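Phosphohistidine phosphatase sixA (PDB 1UJC) removes phosphate from phosphohistidine on the HPt domain of the ArcB sensor kinase, acting in the multistep His-Asp phosphorelay of Escherichia coli. Local coordinates at residues P121-S135 with G142-N154. Sequence-based numbering, arbitrary orientation.
Sequences PGETPPMFTTSAIAS and GNGTFNWQMSPCN
In the antiparallel beta hairpin that ends the sheet of SixA, I133 and M150 form a hydrogen-bonded pair: I133 N reaches M150 O at 2.8 Å, and M150 N returns to I133 O at 2.9 Å. Further along, S135 N bonds to W148 O, while S135 O takes N147 N. Between these bonds A134 and Q149 face each other as a non-hydrogen-bonded pair. On the side of I133, S135 lays its CB squarely over the W148 indole, 3.5 Å from the centroid of the six-membered ring, a CH-pi contact. W148 CG sits between its own backbone N and carbonyl carbon (chi1 43°), which turns the indole back across the neighbouring strand, and the ring of W37 from helix 25-40 meets it at about a right angle.

The other side of the hairpin carries the loop that precedes strand 133-138. There F146 touches A134 CB through CE1 (3.9 Å) and P126 CB through CE2, with the E123 carboxylate at its ring edge, the two planes 81° apart. V116 of helix 111-119 packs against both P126 and F146. Q149, its chain extended, brings NE2 to M127 O at 2.8 Å, but the bond is bent to 125° and weak. Water bridges E123 OE2 to F146 N. A type II turn from T129 to A132, near the bound tungstate, leads into the hairpin, and P152 CG rests on S131 CB at 3.7 Å. This is an antiparallel hairpin closing one edge of the mixed sheet in the alpha/beta fold of the histidine phosphatases, with strand 144-150 outermost.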
# COMPACT_ATOMS: atom_id res chain seq x y z
N PRO A 121 -13.91 9.53 -6.15
CA PRO A 121 -14.39 10.78 -6.76
C PRO A 121 -14.36 11.93 -5.76
O PRO A 121 -14.66 11.74 -4.58
CB PRO A 121 -15.81 10.42 -7.19
CG PRO A 121 -15.68 8.98 -7.55
CD PRO A 121 -14.86 8.43 -6.41
N GLY A 122 -14.00 13.12 -6.23
CA GLY A 122 -13.97 14.29 -5.36
C GLY A 122 -12.73 14.46 -4.50
O GLY A 122 -12.60 15.46 -3.80
N GLU A 123 -11.82 13.50 -4.55
CA GLU A 123 -10.60 13.57 -3.75
C GLU A 123 -9.40 13.99 -4.56
O GLU A 123 -9.23 13.58 -5.71
CB GLU A 123 -10.30 12.21 -3.12
CG GLU A 123 -11.38 11.64 -2.22
CD GLU A 123 -11.57 12.44 -0.94
OE1 GLU A 123 -10.64 13.18 -0.54
OE2 GLU A 123 -12.64 12.30 -0.33
N THR A 124 -8.55 14.83 -3.97
CA THR A 124 -7.32 15.26 -4.61
C THR A 124 -6.26 14.28 -4.10
O THR A 124 -6.44 13.62 -3.08
CB THR A 124 -6.92 16.69 -4.20
OG1 THR A 124 -6.82 16.77 -2.77
CG2 THR A 124 -7.94 17.70 -4.68
N PRO A 125 -5.13 14.15 -4.82
CA PRO A 125 -4.09 13.23 -4.37
C PRO A 125 -3.62 13.58 -2.95
O PRO A 125 -3.09 14.67 -2.73
CB PRO A 125 -2.98 13.41 -5.41
CG PRO A 125 -3.73 13.88 -6.63
CD PRO A 125 -4.72 14.85 -6.05
N PRO A 126 -3.82 12.69 -1.97
CA PRO A 126 -3.36 13.05 -0.63
C PRO A 126 -1.84 12.88 -0.46
O PRO A 126 -1.19 12.22 -1.28
CB PRO A 126 -4.16 12.11 0.28
CG PRO A 126 -4.34 10.89 -0.58
CD PRO A 126 -4.65 11.47 -1.95
N MET A 127 -1.30 13.49 0.59
CA MET A 127 0.13 13.42 0.90
C MET A 127 0.46 12.16 1.71
O MET A 127 -0.16 11.91 2.75
CB MET A 127 0.54 14.67 1.69
CG MET A 127 1.96 14.65 2.23
SD MET A 127 3.21 15.02 0.99
CE MET A 127 3.18 16.86 1.00
N PHE A 128 1.44 11.39 1.25
CA PHE A 128 1.86 10.14 1.88
C PHE A 128 3.27 10.18 2.48
O PHE A 128 4.24 10.35 1.75
CB PHE A 128 1.84 9.01 0.85
CG PHE A 128 0.52 8.30 0.71
CD1 PHE A 128 0.20 7.22 1.54
CD2 PHE A 128 -0.38 8.69 -0.27
CE1 PHE A 128 -0.99 6.53 1.37
CE2 PHE A 128 -1.59 8.00 -0.44
CZ PHE A 128 -1.89 6.93 0.38
N THR A 129 3.39 10.03 3.79
CA THR A 129 4.72 9.98 4.40
C THR A 129 5.10 8.50 4.31
O THR A 129 4.22 7.66 4.10
CB THR A 129 4.69 10.41 5.88
OG1 THR A 129 4.00 9.43 6.65
CG2 THR A 129 3.97 11.75 6.02
N THR A 130 6.37 8.16 4.46
CA THR A 130 6.76 6.75 4.36
C THR A 130 6.01 5.87 5.36
O THR A 130 5.81 6.26 6.51
CB THR A 130 8.29 6.55 4.53
OG1 THR A 130 8.73 7.19 5.73
CG2 THR A 130 9.04 7.14 3.34
N SER A 131 5.60 4.69 4.91
CA SER A 131 4.86 3.73 5.73
C SER A 131 3.42 4.14 6.03
O SER A 131 2.68 3.39 6.67
CB SER A 131 5.59 3.46 7.05
OG SER A 131 6.81 2.76 6.84
N ALA A 132 3.02 5.33 5.59
CA ALA A 132 1.66 5.82 5.82
C ALA A 132 0.65 4.95 5.07
O ALA A 132 0.96 4.41 4.01
CB ALA A 132 1.54 7.27 5.37
N ILE A 133 -0.55 4.82 5.62
CA ILE A 133 -1.57 4.00 5.00
C ILE A 133 -2.90 4.72 4.78
O ILE A 133 -3.41 5.38 5.67
CB ILE A 133 -1.86 2.73 5.84
CG1 ILE A 133 -0.61 1.85 5.89
CG2 ILE A 133 -3.02 1.95 5.25
CD1 ILE A 133 -0.77 0.64 6.79
N ALA A 134 -3.44 4.57 3.58
CA ALA A 134 -4.72 5.18 3.25
C ALA A 134 -5.76 4.07 3.16
O ALA A 134 -5.51 3.02 2.57
CB ALA A 134 -4.63 5.91 1.93
N SER A 135 -6.92 4.31 3.76
CA SER A 135 -8.01 3.34 3.74
C SER A 135 -9.07 3.78 2.76
O SER A 135 -9.57 4.90 2.82
CB SER A 135 -8.65 3.22 5.12
OG SER A 135 -9.92 2.61 5.01
N GLY A 142 -16.30 0.25 -9.06
CA GLY A 142 -15.08 1.03 -9.02
C GLY A 142 -15.19 2.33 -8.25
O GLY A 142 -14.31 3.18 -8.33
N ASN A 143 -16.28 2.50 -7.51
CA ASN A 143 -16.48 3.72 -6.74
C ASN A 143 -15.92 3.55 -5.34
O ASN A 143 -16.39 2.72 -4.55
CB ASN A 143 -17.97 4.06 -6.68
CG ASN A 143 -18.22 5.55 -6.80
OD1 ASN A 143 -19.37 5.99 -6.87
ND2 ASN A 143 -17.14 6.33 -6.82
N GLY A 144 -14.90 4.34 -5.02
CA GLY A 144 -14.27 4.24 -3.72
C GLY A 144 -14.47 5.44 -2.83
O GLY A 144 -14.63 6.57 -3.30
N THR A 145 -14.46 5.18 -1.53
CA THR A 145 -14.63 6.21 -0.52
C THR A 145 -13.34 6.30 0.30
O THR A 145 -12.85 5.28 0.79
CB THR A 145 -15.79 5.86 0.42
OG1 THR A 145 -17.02 5.91 -0.30
CG2 THR A 145 -15.84 6.82 1.59
N PHE A 146 -12.80 7.50 0.44
CA PHE A 146 -11.58 7.73 1.21
C PHE A 146 -11.95 7.86 2.69
O PHE A 146 -12.41 8.91 3.14
CB PHE A 146 -10.89 9.01 0.70
CG PHE A 146 -9.54 9.28 1.31
CD1 PHE A 146 -8.79 8.25 1.88
CD2 PHE A 146 -9.01 10.56 1.29
CE1 PHE A 146 -7.54 8.49 2.41
CE2 PHE A 146 -7.74 10.82 1.82
CZ PHE A 146 -7.01 9.78 2.38
N ASN A 147 -11.74 6.78 3.43
CA ASN A 147 -12.07 6.71 4.85
C ASN A 147 -11.14 7.52 5.74
O ASN A 147 -11.57 8.47 6.39
CB ASN A 147 -12.07 5.25 5.30
CG ASN A 147 -12.96 4.39 4.42
OD1 ASN A 147 -12.62 3.25 4.11
ND2 ASN A 147 -14.10 4.94 4.02
N TRP A 148 -9.87 7.14 5.78
CA TRP A 148 -8.90 7.85 6.60
C TRP A 148 -7.47 7.59 6.13
O TRP A 148 -7.23 6.84 5.19
CB TRP A 148 -9.03 7.44 8.07
CG TRP A 148 -9.22 5.96 8.28
CD1 TRP A 148 -10.39 5.30 8.50
CD2 TRP A 148 -8.20 4.95 8.28
NE1 TRP A 148 -10.17 3.95 8.63
CE2 TRP A 148 -8.83 3.71 8.50
CE3 TRP A 148 -6.81 4.98 8.11
CZ2 TRP A 148 -8.12 2.51 8.55
CZ3 TRP A 148 -6.10 3.79 8.16
CH2 TRP A 148 -6.76 2.57 8.38
N GLN A 149 -6.53 8.23 6.82
CA GLN A 149 -5.12 8.09 6.50
C GLN A 149 -4.37 8.10 7.83
O GLN A 149 -4.63 8.95 8.68
CB GLN A 149 -4.67 9.26 5.64
CG GLN A 149 -3.35 9.07 4.96
CD GLN A 149 -2.73 10.41 4.61
OE1 GLN A 149 -3.43 11.34 4.17
NE2 GLN A 149 -1.43 10.52 4.80
N MET A 150 -3.44 7.17 8.00
CA MET A 150 -2.68 7.09 9.24
C MET A 150 -1.20 7.06 8.91
O MET A 150 -0.79 6.42 7.95
CB MET A 150 -3.07 5.81 9.99
CG MET A 150 -2.34 5.58 11.30
SD MET A 150 -2.67 6.84 12.54
CE MET A 150 -4.41 6.55 12.86
N SER A 151 -0.39 7.75 9.70
CA SER A 151 1.05 7.76 9.45
C SER A 151 1.83 7.46 10.73
O SER A 151 1.32 7.66 11.83
CB SER A 151 1.48 9.11 8.85
OG SER A 151 1.14 10.19 9.69
N PRO A 152 3.08 6.98 10.59
CA PRO A 152 3.91 6.66 11.75
C PRO A 152 3.98 7.78 12.79
O PRO A 152 4.10 7.51 13.98
CB PRO A 152 5.27 6.36 11.13
CG PRO A 152 4.91 5.78 9.82
CD PRO A 152 3.81 6.71 9.34
N CYS A 153 3.91 9.02 12.33
CA CYS A 153 3.98 10.14 13.27
C CYS A 153 2.69 10.32 14.05
O CYS A 153 2.73 10.71 15.22
CB CYS A 153 4.33 11.44 12.53
SG CYS A 153 2.96 12.26 11.68
N ASN A 154 1.54 10.06 13.43
CA ASN A 154 0.26 10.21 14.12
C ASN A 154 0.07 9.07 15.12
O ASN A 154 -0.98 8.94 15.74
CB ASN A 154 -0.91 10.22 13.15
CG ASN A 154 -2.24 10.52 13.83
OD1 ASN A 154 -3.30 10.13 13.36
ND2 ASN A 154 -2.18 11.24 14.95
O HOH W 1 -15.42 9.47 -3.09
O HOH W 2 -14.23 10.15 -0.46
O HOH W 3 5.01 9.95 9.21